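Local coordinates for protein pyroglutamyl-peptidase I (Fervidobacterium islandicum, PDB 6LTQ) that probably removes N-terminal pyroglutamyl residues from peptides as a cysteine peptidase of a thermophilic, keratin-degrading bacterium, at residues L15-T20 with P46-H51; M34-R39 with L205-V210; L81-G86 with L181-E186; G86-R91 with K197-T202. All blocks are in the same frame, centred on the assembly; numbering follows the deposited sequence.

Contact 1 of 4, residues L15-T20 with P46-H51; sequences LSVLLT and PHISLH
Val-17 straddles two side chains of the neighbouring strand, one methyl for each: CG1 meets Leu-50 CD1 at 4.0 Å and CG2 meets Ile-48 CG2 at 4.1 Å. Its CG1 is anti to the backbone N (chi1 173°), which spreads the two branches between these partners, and both side chains cross it obliquely. Leu-50 CD1 also touches Leu-19 CB at 3.9 Å, so this methyl bridges two residues of the first strand. On the opposite face, Leu-18 and His-51 cross at about a right angle, CD1 of the leucine packing on CB of the histidine at 3.9 Å, while the imidazole turns an edge to Val-17 O. These overlaps ride on a parallel ladder in which Val-17 N gives to Ser-49 O (2.9 Å) and Val-17 O takes His-51 N (2.7 Å). The pair exemplifies a beta-alpha-beta unit, with helix 32-40 as the connection. Helix 203-215 packs on the face of Val-17 and Ile-48 through Leu-214, and helix 59-72 on that of Leu-18, its Tyr-69 OH bonding His-51 ND1; strand 77-83 flanks the other edge of strand 15-22, and Ser-16 OG bonds to Asp-76 N just ahead of it.

Contact 2 of 4, residues M34-R39 with L205-V210; sequences MRIVKR and LQTKAV
Ile-36 and Thr-207 mark the point where helix segments 34-39 and 205-210 approach, their CA atoms 5.6 Å apart. The segment axes pass at 9.9 Å with a crossing angle of -63°, so contact is confined to a short patch. Ile-36 fills it with all its branches. CD1 presses on Gln-206 CB at 3.6 Å, the two side chains crossing at about a right angle; CG2 reaches Val-210 CB at 4.1 Å; and CG1 slides past Thr-207 OG1 at 3.7 Å, the two side chains running in opposite directions. CG1 is anti to the carbonyl carbon (chi1 -65°), leaving CG2 anti to the backbone N, where it meets Val-210. One helical turn on, the aliphatic part of Arg-39 crosses Thr-207 at about a right angle, with CD against CG2 at 3.7 Å. An alanine in place of Ile-36 would probably open a gap between the helices where CG1, CG2 and CD1 had met Thr-207, Val-210 and Gln-206. The joint is chiefly apolar, and two of its polar groups are bonded elsewhere: Thr-207 OG1 to Leu-203 O within its own helix, and Gln-206 NE2 to Met-201 O and Pro-182 O. With no polar bond between the two segments, their attachment here rests on the fit of apolar surfaces, and it leaves Gln-206 OE1 buried with no partner in the model.

Contact 3 of 4, residues L81-G86 with L181-E186; sequences LGQAGG and LPFLPE
The phenyl ring of Phe-183 is overlain by the backbone of Gly-85, whose CA sits over the middle of one face, 3.5 Å from the centroid and 13° off the ring normal. This is a CH-pi contact that needs glycine, because a CB at this position would run into CZ of the ring. At CE1 the ring meets the amide of Gln-83, with NE2 at 3.6 Å; the two planes stand 61° apart, so the amide approaches obliquely and does not stack. Its OE1 is turned to Gln-187 NE2, and the OE1 of that same glutamine receives Leu-184 N at the N-cap of helix 185-189. One outside residue thus ties both segments together. Lys-191 adds a cation-pi contact to the ring, and Pro-185 packs against Pro-144 of the second subunit. Where strand 77-83 ends beside Leu-181 the two chains pair in parallel at one bridge, Gln-83 with Leu-181: Ala-84 N gives a nearly straight bond to Leu-181 O (2.7 Å, 165°), while the bond from Leu-181 N to Gly-82 O is bent and weak. Past the last of these bonds direct backbone pairing gives way to a water, which accepts from both Gly-86 N and Phe-183 N, each at 2.9 Å. Leu-181, on the same face of the sheet as Gln-83, touches Leu-81 CB with CD1 at 4.1 Å. Both leucines touch Ile-36 of helix 32-40, with helix 203-215 alongside through Val-210 on Leu-81 and Gln-206 on Leu-181; strand 15-22 continues the sheet beyond strand 77-83.

Contact 4 of 4, residues G86-R91 with K197-T202; sequences GSAGIR and KLPSMT
Pro-199 lays its ring against the loop of Gly-86 and Ala-88, in the turn that leads from strand 77-83 into strand 90-97 of the alpha/beta fold of the pyroglutamyl peptidases. The tight part begins here: Pro-199 CB rests on Ala-88 CA at 3.7 Å, and CG lies 3.5 Å from Gly-86 O. An alanine at Pro-199 would keep the CB contact but is likely to leave a gap over the Gly-86 carbonyl, where CG and CD had lain, and set the chain freer to turn about its N-CA bond. Deeper in, Met-201 and Ile-90 cross at about a right angle, with SD on CD1 at 3.8 Å. A bend at the end of the methionine (chi3 -80°) brings CE beside Gly-89 CA at 4.0 Å. The other side of the contact is looser and wetter. At exposed Gly-86, Leu-198 CD2 is no nearer than 4.3 Å to CA, and the positive phi of 103° favours glycine. The water that accepts from Gly-86 N donates to Ser-87 O and to Pro-199 O, each at 2.8 Å, spanning two backbones that do not bond directly. A second water lies between Ala-88 O and Ser-200 O. Beyond this loop pair, Pro-199 packs on Pro-199 of the second subunit, which places the contact at a subunit interface. The turn is braced from within, Arg-91 NH2 giving a hydrogen bond to Ser-87 OG at 3.0 Å, with OG tilted 20° out of the guanidinium plane.

Overall arrangement
From the N terminus, contact 1 closes the first and shortest loop, pairing strands 15-22 and 48-55 around helix 32-40. That helix starts contact 2 before contact 1 is complete, so the two cross, and contact 2 closes only near the C terminus, on helix 203-215. Contacts 3 and 4 both open and shut within this long span. They cross each other, share Gly-86 and a water, and lie with centres about 6 Å apart. Gln-206 of contact 2 ties that contact to contacts 3 and 4. Contact 1 meets contact 3 through the sheet, where Thr-20 O probably accepts from Leu-81 N, whereas contacts 1 and 4 do not touch.

Contact 1 of 4, residues L15-T20 with P46-H51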
loop_
_atom_site.group_PDB
_atom_site.type_symbol
_atom_site.label_atom_id
_atom_site.label_comp_id
_atom_site.label_asym_id
_atom_site.label_seq_id
_atom_site.Cartn_x
_atom_site.Cartn_y
_atom_site.Cartn_z
ATOM N N LEU D 15 -28.763 22.813 17.648
ATOM C CA LEU D 15 -27.438 23.095 17.105
ATOM C C LEU D 15 -27.517 23.518 15.645
ATOM O O LEU D 15 -28.154 22.847 14.829
ATOM C CB LEU D 15 -26.533 21.872 17.257
ATOM C CG LEU D 15 -26.168 21.550 18.707
ATOM C CD1 LEU D 15 -25.621 20.136 18.846
ATOM C CD2 LEU D 15 -25.186 22.580 19.258
ATOM N N SER D 16 -26.868 24.633 15.316
ATOM C CA SER D 16 -26.731 25.072 13.934
ATOM C C SER D 16 -25.452 24.461 13.366
ATOM O O SER D 16 -24.355 24.704 13.888
ATOM C CB SER D 16 -26.701 26.595 13.824
ATOM O OG SER D 16 -25.634 27.140 14.580
ATOM N N VAL D 17 -25.593 23.676 12.303
ATOM C CA VAL D 17 -24.497 22.894 11.735
ATOM C C VAL D 17 -24.237 23.366 10.318
ATOM O O VAL D 17 -25.159 23.401 9.494
ATOM C CB VAL D 17 -24.835 21.395 11.761
ATOM C CG1 VAL D 17 -23.779 20.592 11.026
ATOM C CG2 VAL D 17 -24.995 20.940 13.198
ATOM N N LEU D 18 -22.969 23.695 10.019
ATOM C CA LEU D 18 -22.542 24.031 8.666
ATOM C C LEU D 18 -21.865 22.801 8.076
ATOM O O LEU D 18 -20.853 22.332 8.609
ATOM C CB LEU D 18 -21.596 25.226 8.663
ATOM C CG LEU D 18 -20.976 25.529 7.307
ATOM C CD1 LEU D 18 -22.062 25.793 6.253
ATOM C CD2 LEU D 18 -19.985 26.698 7.382
ATOM N N LEU D 19 -22.466 22.243 7.025
ATOM C CA LEU D 19 -21.932 21.104 6.286
ATOM C C LEU D 19 -21.393 21.595 4.955
ATOM O O LEU D 19 -22.146 22.139 4.139
ATOM C CB LEU D 19 -23.013 20.044 6.068
ATOM C CG LEU D 19 -22.587 18.770 5.346
ATOM C CD1 LEU D 19 -21.689 17.921 6.285
ATOM C CD2 LEU D 19 -23.825 17.995 4.917
ATOM N N THR D 20 -20.092 21.424 4.734
ATOM C CA THR D 20 -19.480 21.921 3.512
ATOM C C THR D 20 -18.893 20.782 2.690
ATOM O O THR D 20 -18.518 19.729 3.219
ATOM C CB THR D 20 -18.387 22.965 3.811
ATOM O OG1 THR D 20 -17.256 22.316 4.399
ATOM C CG2 THR D 20 -18.906 24.023 4.781
ATOM N N PRO D 46 -34.217 16.332 13.350
ATOM C CA PRO D 46 -35.042 16.877 14.441
ATOM C C PRO D 46 -34.304 17.799 15.398
ATOM O O PRO D 46 -34.953 18.622 16.056
ATOM C CB PRO D 46 -35.524 15.619 15.184
ATOM C CG PRO D 46 -35.114 14.449 14.328
ATOM C CD PRO D 46 -33.926 14.905 13.554
ATOM N N HIS D 47 -32.986 17.689 15.514
ATOM C CA HIS D 47 -32.248 18.401 16.547
ATOM C C HIS D 47 -31.270 19.450 16.035
ATOM O O HIS D 47 -30.532 20.027 16.843
ATOM C CB HIS D 47 -31.480 17.409 17.425
ATOM C CG HIS D 47 -30.401 16.672 16.696
ATOM N ND1 HIS D 47 -30.608 16.045 15.485
ATOM C CD2 HIS D 47 -29.091 16.502 16.986
ATOM C CE1 HIS D 47 -29.479 15.490 15.080
ATOM N NE2 HIS D 47 -28.542 15.754 15.972
ATOM N N ILE D 48 -31.208 19.708 14.732
ATOM C CA ILE D 48 -30.213 20.634 14.209
ATOM C C ILE D 48 -30.809 21.493 13.108
ATOM O O ILE D 48 -31.758 21.097 12.420
ATOM C CB ILE D 48 -28.948 19.905 13.675
ATOM C CG1 ILE D 48 -29.287 19.047 12.455
ATOM C CG2 ILE D 48 -28.273 19.068 14.774
ATOM C CD1 ILE D 48 -28.085 18.294 11.876
ATOM N N SER D 49 -30.233 22.677 12.937
ATOM C CA SER D 49 -30.513 23.544 11.801
ATOM C C SER D 49 -29.346 23.403 10.834
ATOM O O SER D 49 -28.257 23.938 11.077
ATOM C CB SER D 49 -30.710 24.993 12.244
ATOM O OG SER D 49 -31.371 25.057 13.500
ATOM N N LEU D 50 -29.570 22.689 9.740
ATOM C CA LEU D 50 -28.494 22.310 8.840
ATOM C C LEU D 50 -28.305 23.366 7.763
ATOM O O LEU D 50 -29.216 23.617 6.968
ATOM C CB LEU D 50 -28.787 20.960 8.195
ATOM C CG LEU D 50 -27.671 20.440 7.289
ATOM C CD1 LEU D 50 -26.398 20.247 8.080
ATOM C CD2 LEU D 50 -28.102 19.136 6.648
ATOM N N HIS D 51 -27.126 23.973 7.736
ATOM C CA HIS D 51 -26.657 24.794 6.627
ATOM C C HIS D 51 -25.733 23.980 5.734
ATOM O O HIS D 51 -24.974 23.130 6.208
ATOM C CB HIS D 51 -25.888 26.015 7.127
ATOM C CG HIS D 51 -26.655 26.879 8.077
ATOM N ND1 HIS D 51 -26.967 28.194 7.796
ATOM C CD2 HIS D 51 -27.157 26.625 9.309
ATOM C CE1 HIS D 51 -27.626 28.712 8.818
ATOM N NE2 HIS D 51 -27.755 27.782 9.746
#

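Contact 2 of 4, residues M34-R39 with L205-V210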
loop_
_atom_site.group_PDB
_atom_site.type_symbol
_atom_site.label_atom_id
_atom_site.label_comp_id
_atom_site.label_asym_id
_atom_site.label_seq_id
_atom_site.Cartn_x
_atom_site.Cartn_y
_atom_site.Cartn_z
ATOM N N MET D 34 -19.102 17.165 -2.479
ATOM C CA MET D 34 -20.182 17.950 -3.087
ATOM C C MET D 34 -21.450 17.109 -3.249
ATOM O O MET D 34 -22.553 17.559 -2.909
ATOM C CB MET D 34 -19.711 18.500 -4.440
ATOM C CG MET D 34 -20.707 19.427 -5.224
ATOM S SD MET D 34 -19.839 20.060 -6.674
ATOM C CE MET D 34 -21.224 20.731 -7.601
ATOM N N ARG D 35 -21.315 15.865 -3.726
ATOM C CA ARG D 35 -22.503 15.032 -3.928
ATOM C C ARG D 35 -23.230 14.741 -2.620
ATOM O O ARG D 35 -24.465 14.777 -2.579
ATOM C CB ARG D 35 -22.136 13.714 -4.604
ATOM C CG ARG D 35 -21.523 13.879 -5.958
ATOM C CD ARG D 35 -22.585 13.976 -7.031
ATOM N NE ARG D 35 -23.480 12.826 -7.014
ATOM C CZ ARG D 35 -23.314 11.745 -7.768
ATOM N NH1 ARG D 35 -24.183 10.743 -7.693
ATOM N NH2 ARG D 35 -22.276 11.664 -8.594
ATOM N N ILE D 36 -22.493 14.441 -1.542
ATOM C CA ILE D 36 -23.138 14.169 -0.252
ATOM C C ILE D 36 -23.864 15.407 0.255
ATOM O O ILE D 36 -24.962 15.317 0.825
ATOM C CB ILE D 36 -22.117 13.684 0.796
ATOM C CG1 ILE D 36 -21.505 12.337 0.421
ATOM C CG2 ILE D 36 -22.769 13.590 2.195
ATOM C CD1 ILE D 36 -20.419 11.914 1.428
ATOM N N VAL D 37 -23.229 16.574 0.121
ATOM C CA VAL D 37 -23.850 17.802 0.600
ATOM C C VAL D 37 -25.157 18.049 -0.157
ATOM O O VAL D 37 -26.193 18.358 0.449
ATOM C CB VAL D 37 -22.875 18.986 0.457
ATOM C CG1 VAL D 37 -23.627 20.315 0.661
ATOM C CG2 VAL D 37 -21.725 18.882 1.472
ATOM N N LYS D 38 -25.130 17.865 -1.480
ATOM C CA LYS D 38 -26.347 18.003 -2.285
ATOM C C LYS D 38 -27.393 16.992 -1.849
ATOM O O LYS D 38 -28.579 17.318 -1.746
ATOM C CB LYS D 38 -26.035 17.824 -3.775
ATOM C CG LYS D 38 -25.154 18.912 -4.393
ATOM C CD LYS D 38 -24.948 18.660 -5.904
ATOM C CE LYS D 38 -24.539 17.203 -6.203
ATOM N NZ LYS D 38 -24.051 16.980 -7.599
ATOM N N ARG D 39 -26.980 15.750 -1.601
ATOM C CA ARG D 39 -27.944 14.738 -1.185
ATOM C C ARG D 39 -28.594 15.086 0.152
ATOM O O ARG D 39 -29.800 14.893 0.329
ATOM C CB ARG D 39 -27.276 13.366 -1.125
ATOM C CG ARG D 39 -28.242 12.259 -0.793
ATOM C CD ARG D 39 -27.704 10.925 -1.252
ATOM N NE ARG D 39 -27.816 10.761 -2.696
ATOM C CZ ARG D 39 -27.573 9.616 -3.325
ATOM N NH1 ARG D 39 -27.207 8.544 -2.628
ATOM N NH2 ARG D 39 -27.691 9.540 -4.643
ATOM N N LEU D 205 -23.172 4.575 0.901
ATOM C CA LEU D 205 -22.537 4.306 2.192
ATOM C C LEU D 205 -21.867 5.558 2.757
ATOM O O LEU D 205 -21.956 5.820 3.965
ATOM C CB LEU D 205 -21.531 3.155 2.058
ATOM C CG LEU D 205 -20.938 2.652 3.383
ATOM C CD1 LEU D 205 -22.027 2.186 4.365
ATOM C CD2 LEU D 205 -19.895 1.539 3.133
ATOM N N GLN D 206 -21.211 6.357 1.907
ATOM C CA GLN D 206 -20.622 7.607 2.393
ATOM C C GLN D 206 -21.698 8.543 2.941
ATOM O O GLN D 206 -21.504 9.201 3.971
ATOM C CB GLN D 206 -19.855 8.322 1.280
ATOM C CG GLN D 206 -18.681 7.563 0.710
ATOM C CD GLN D 206 -17.764 8.473 -0.047
ATOM O OE1 GLN D 206 -17.649 9.663 0.273
ATOM N NE2 GLN D 206 -17.105 7.938 -1.062
ATOM N N THR D 207 -22.834 8.629 2.248
ATOM C CA THR D 207 -23.928 9.469 2.727
ATOM C C THR D 207 -24.460 8.955 4.055
ATOM O O THR D 207 -24.719 9.738 4.981
ATOM C CB THR D 207 -25.027 9.533 1.669
ATOM O OG1 THR D 207 -24.477 10.069 0.459
ATOM C CG2 THR D 207 -26.166 10.427 2.129
ATOM N N LYS D 208 -24.602 7.638 4.180
ATOM C CA LYS D 208 -25.032 7.075 5.449
ATOM C C LYS D 208 -24.055 7.439 6.567
ATOM O O LYS D 208 -24.472 7.763 7.691
ATOM C CB LYS D 208 -25.193 5.556 5.320
ATOM C CG LYS D 208 -25.544 4.868 6.628
ATOM C CD LYS D 208 -25.782 3.361 6.454
ATOM C CE LYS D 208 -26.087 2.681 7.787
ATOM N NZ LYS D 208 -26.361 1.212 7.654
ATOM N N ALA D 209 -22.750 7.420 6.278
ATOM C CA ALA D 209 -21.783 7.739 7.322
ATOM C C ALA D 209 -21.960 9.173 7.815
ATOM O O ALA D 209 -22.023 9.425 9.024
ATOM C CB ALA D 209 -20.361 7.517 6.809
ATOM N N VAL D 210 -22.061 10.124 6.885
ATOM C CA VAL D 210 -22.212 11.520 7.272
ATOM C C VAL D 210 -23.558 11.732 7.956
ATOM O O VAL D 210 -23.661 12.491 8.932
ATOM C CB VAL D 210 -22.026 12.432 6.050
ATOM C CG1 VAL D 210 -22.320 13.890 6.416
ATOM C CG2 VAL D 210 -20.577 12.293 5.520
#

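Contact 3 of 4, residues L81-G86 with L181-E186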
loop_
_atom_site.group_PDB
_atom_site.type_symbol
_atom_site.label_atom_id
_atom_site.label_comp_id
_atom_site.label_asym_id
_atom_site.label_seq_id
_atom_site.Cartn_x
_atom_site.Cartn_y
_atom_site.Cartn_z
ATOM N N LEU D 81 -16.466 18.385 4.735
ATOM C CA LEU D 81 -16.238 17.174 3.958
ATOM C C LEU D 81 -15.268 17.448 2.825
ATOM O O LEU D 81 -15.292 18.521 2.214
ATOM C CB LEU D 81 -17.539 16.615 3.373
ATOM C CG LEU D 81 -18.710 16.389 4.323
ATOM C CD1 LEU D 81 -19.900 15.781 3.550
ATOM C CD2 LEU D 81 -18.318 15.521 5.540
ATOM N N GLY D 82 -14.434 16.460 2.519
ATOM C CA GLY D 82 -13.523 16.596 1.406
ATOM C C GLY D 82 -13.174 15.240 0.830
ATOM O O GLY D 82 -13.359 14.201 1.474
ATOM N N GLN D 83 -12.668 15.268 -0.401
ATOM C CA GLN D 83 -12.246 14.063 -1.106
ATOM C C GLN D 83 -10.816 13.699 -0.707
ATOM O O GLN D 83 -9.931 14.553 -0.707
ATOM C CB GLN D 83 -12.346 14.286 -2.616
ATOM C CG GLN D 83 -11.793 13.165 -3.461
ATOM C CD GLN D 83 -11.690 13.564 -4.916
ATOM O OE1 GLN D 83 -12.702 13.649 -5.625
ATOM N NE2 GLN D 83 -10.476 13.828 -5.369
ATOM N N ALA D 84 -10.595 12.437 -0.343
ATOM C CA ALA D 84 -9.246 11.926 -0.086
ATOM C C ALA D 84 -9.045 10.720 -0.987
ATOM O O ALA D 84 -9.161 9.580 -0.527
ATOM C CB ALA D 84 -9.035 11.554 1.409
ATOM N N GLY D 85 -8.767 10.976 -2.269
ATOM C CA GLY D 85 -8.579 9.912 -3.240
ATOM C C GLY D 85 -7.484 8.955 -2.814
ATOM O O GLY D 85 -6.362 9.378 -2.515
ATOM N N GLY D 86 -7.794 7.665 -2.791
ATOM C CA GLY D 86 -6.874 6.667 -2.295
ATOM C C GLY D 86 -7.189 6.169 -0.898
ATOM O O GLY D 86 -6.677 5.109 -0.504
ATOM N N LEU D 181 -13.050 11.637 2.577
ATOM C CA LEU D 181 -13.907 10.645 1.957
ATOM C C LEU D 181 -13.177 9.898 0.843
ATOM O O LEU D 181 -12.399 10.504 0.082
ATOM C CB LEU D 181 -15.166 11.306 1.352
ATOM C CG LEU D 181 -15.995 12.137 2.321
ATOM C CD1 LEU D 181 -16.951 13.049 1.501
ATOM C CD2 LEU D 181 -16.760 11.223 3.274
ATOM N N PRO D 182 -13.445 8.598 0.712
ATOM C CA PRO D 182 -12.898 7.838 -0.420
ATOM C C PRO D 182 -13.407 8.371 -1.750
ATOM O O PRO D 182 -14.427 9.053 -1.822
ATOM C CB PRO D 182 -13.424 6.406 -0.184
ATOM C CG PRO D 182 -13.707 6.325 1.309
ATOM C CD PRO D 182 -14.173 7.744 1.675
ATOM N N PHE D 183 -12.681 8.031 -2.813
ATOM C CA PHE D 183 -13.248 8.124 -4.157
ATOM C C PHE D 183 -14.589 7.399 -4.220
ATOM O O PHE D 183 -14.796 6.373 -3.562
ATOM C CB PHE D 183 -12.318 7.470 -5.170
ATOM C CG PHE D 183 -11.247 8.362 -5.704
ATOM C CD1 PHE D 183 -11.509 9.684 -6.040
ATOM C CD2 PHE D 183 -9.990 7.857 -5.926
ATOM C CE1 PHE D 183 -10.520 10.479 -6.582
ATOM C CE2 PHE D 183 -8.983 8.660 -6.463
ATOM C CZ PHE D 183 -9.256 9.968 -6.790
ATOM N N LEU D 184 -15.508 7.930 -5.029
ATOM C CA LEU D 184 -16.654 7.146 -5.450
ATOM C C LEU D 184 -16.203 6.063 -6.430
ATOM O O LEU D 184 -15.218 6.242 -7.153
ATOM C CB LEU D 184 -17.717 8.028 -6.127
ATOM C CG LEU D 184 -18.344 9.123 -5.256
ATOM C CD1 LEU D 184 -19.217 10.043 -6.128
ATOM C CD2 LEU D 184 -19.167 8.555 -4.102
ATOM N N PRO D 185 -16.913 4.937 -6.484
ATOM C CA PRO D 185 -16.534 3.891 -7.449
ATOM C C PRO D 185 -16.446 4.407 -8.882
ATOM O O PRO D 185 -15.522 4.025 -9.619
ATOM C CB PRO D 185 -17.634 2.841 -7.275
ATOM C CG PRO D 185 -18.134 3.054 -5.872
ATOM C CD PRO D 185 -18.050 4.547 -5.637
ATOM N N GLU D 186 -17.332 5.326 -9.282
ATOM C CA GLU D 186 -17.254 5.837 -10.653
ATOM C C GLU D 186 -15.950 6.586 -10.925
ATOM O O GLU D 186 -15.477 6.614 -12.071
ATOM C CB GLU D 186 -18.451 6.737 -10.940
ATOM C CG GLU D 186 -18.480 7.972 -10.083
ATOM C CD GLU D 186 -19.848 8.602 -10.051
ATOM O OE1 GLU D 186 -20.067 9.570 -10.817
ATOM O OE2 GLU D 186 -20.700 8.122 -9.270
HETATM O O HOH W 1 -10.329 6.368 -2.425
#

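Contact 4 of 4, residues G86-R91 with K197-T202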
loop_
_atom_site.group_PDB
_atom_site.type_symbol
_atom_site.label_atom_id
_atom_site.label_comp_id
_atom_site.label_asym_id
_atom_site.label_seq_id
_atom_site.Cartn_x
_atom_site.Cartn_y
_atom_site.Cartn_z
ATOM N N GLY D 86 -7.794 7.665 -2.791
ATOM C CA GLY D 86 -6.874 6.667 -2.295
ATOM C C GLY D 86 -7.189 6.169 -0.898
ATOM O O GLY D 86 -6.677 5.109 -0.504
ATOM N N SER D 87 -7.980 6.909 -0.124
ATOM C CA SER D 87 -8.381 6.431 1.194
ATOM C C SER D 87 -9.510 5.409 1.078
ATOM O O SER D 87 -10.383 5.509 0.212
ATOM C CB SER D 87 -8.796 7.602 2.084
ATOM O OG SER D 87 -7.647 8.374 2.414
ATOM N N ALA D 88 -9.506 4.430 1.976
ATOM C CA ALA D 88 -10.403 3.290 1.847
ATOM C C ALA D 88 -11.617 3.376 2.755
ATOM O O ALA D 88 -12.566 2.610 2.560
ATOM C CB ALA D 88 -9.659 1.987 2.165
ATOM N N GLY D 89 -11.595 4.259 3.753
ATOM C CA GLY D 89 -12.685 4.354 4.710
ATOM C C GLY D 89 -12.991 5.800 5.067
ATOM O O GLY D 89 -12.378 6.728 4.549
ATOM N N ILE D 90 -13.963 5.974 5.964
ATOM C CA ILE D 90 -14.270 7.318 6.444
ATOM C C ILE D 90 -13.079 7.808 7.273
ATOM O O ILE D 90 -12.733 7.218 8.293
ATOM C CB ILE D 90 -15.572 7.326 7.258
ATOM C CG1 ILE D 90 -16.751 6.767 6.422
ATOM C CG2 ILE D 90 -15.857 8.715 7.769
ATOM C CD1 ILE D 90 -17.045 7.511 5.113
ATOM N N ARG D 91 -12.437 8.872 6.804
ATOM C CA ARG D 91 -11.158 9.308 7.354
ATOM C C ARG D 91 -11.376 10.574 8.188
ATOM O O ARG D 91 -11.454 11.690 7.655
ATOM C CB ARG D 91 -10.157 9.515 6.226
ATOM C CG ARG D 91 -8.809 10.030 6.657
ATOM C CD ARG D 91 -7.831 9.961 5.498
ATOM N NE ARG D 91 -6.830 11.019 5.558
ATOM C CZ ARG D 91 -5.792 11.099 4.732
ATOM N NH1 ARG D 91 -4.935 12.110 4.846
ATOM N NH2 ARG D 91 -5.604 10.161 3.798
ATOM N N LYS D 197 -6.882 0.144 -9.462
ATOM C CA LYS D 197 -6.955 -0.660 -8.249
ATOM C C LYS D 197 -7.144 0.172 -6.986
ATOM O O LYS D 197 -7.012 -0.364 -5.886
ATOM C CB LYS D 197 -5.693 -1.513 -8.109
ATOM C CG LYS D 197 -5.441 -2.427 -9.288
ATOM C CD LYS D 197 -4.195 -3.263 -9.078
ATOM C CE LYS D 197 -4.222 -4.512 -9.944
ATOM N NZ LYS D 197 -3.034 -5.381 -9.693
ATOM N N LEU D 198 -7.459 1.458 -7.112
ATOM C CA LEU D 198 -7.638 2.298 -5.935
ATOM C C LEU D 198 -8.898 1.913 -5.157
ATOM O O LEU D 198 -9.858 1.385 -5.728
ATOM C CB LEU D 198 -7.717 3.762 -6.344
ATOM C CG LEU D 198 -6.371 4.370 -6.759
ATOM C CD1 LEU D 198 -6.577 5.763 -7.341
ATOM C CD2 LEU D 198 -5.357 4.373 -5.609
ATOM N N PRO D 199 -8.931 2.184 -3.848
ATOM C CA PRO D 199 -10.144 1.938 -3.058
ATOM C C PRO D 199 -11.242 2.950 -3.356
ATOM O O PRO D 199 -10.986 4.069 -3.790
ATOM C CB PRO D 199 -9.677 2.079 -1.597
ATOM C CG PRO D 199 -8.185 2.163 -1.622
ATOM C CD PRO D 199 -7.793 2.631 -3.017
ATOM N N SER D 200 -12.481 2.556 -3.049
ATOM C CA SER D 200 -13.627 3.437 -3.243
ATOM C C SER D 200 -14.698 3.097 -2.217
ATOM O O SER D 200 -14.606 2.101 -1.504
ATOM C CB SER D 200 -14.162 3.313 -4.676
ATOM O OG SER D 200 -14.691 2.013 -4.876
ATOM N N MET D 201 -15.729 3.943 -2.138
ATOM C CA MET D 201 -16.877 3.649 -1.289
ATOM C C MET D 201 -18.104 4.263 -1.950
ATOM O O MET D 201 -18.042 5.408 -2.405
ATOM C CB MET D 201 -16.680 4.195 0.136
ATOM C CG MET D 201 -17.815 3.839 1.129
ATOM S SD MET D 201 -17.504 4.573 2.756
ATOM C CE MET D 201 -16.321 3.403 3.455
ATOM N N THR D 202 -19.188 3.492 -2.047
ATOM C CA THR D 202 -20.369 3.993 -2.755
ATOM C C THR D 202 -20.886 5.279 -2.123
ATOM O O THR D 202 -20.714 5.527 -0.924
ATOM C CB THR D 202 -21.502 2.953 -2.774
ATOM O OG1 THR D 202 -21.986 2.730 -1.444
ATOM C CG2 THR D 202 -21.030 1.630 -3.380
HETATM O O HOH W 1 -10.329 6.368 -2.425
HETATM O O HOH W 2 -12.668 1.016 0.306
#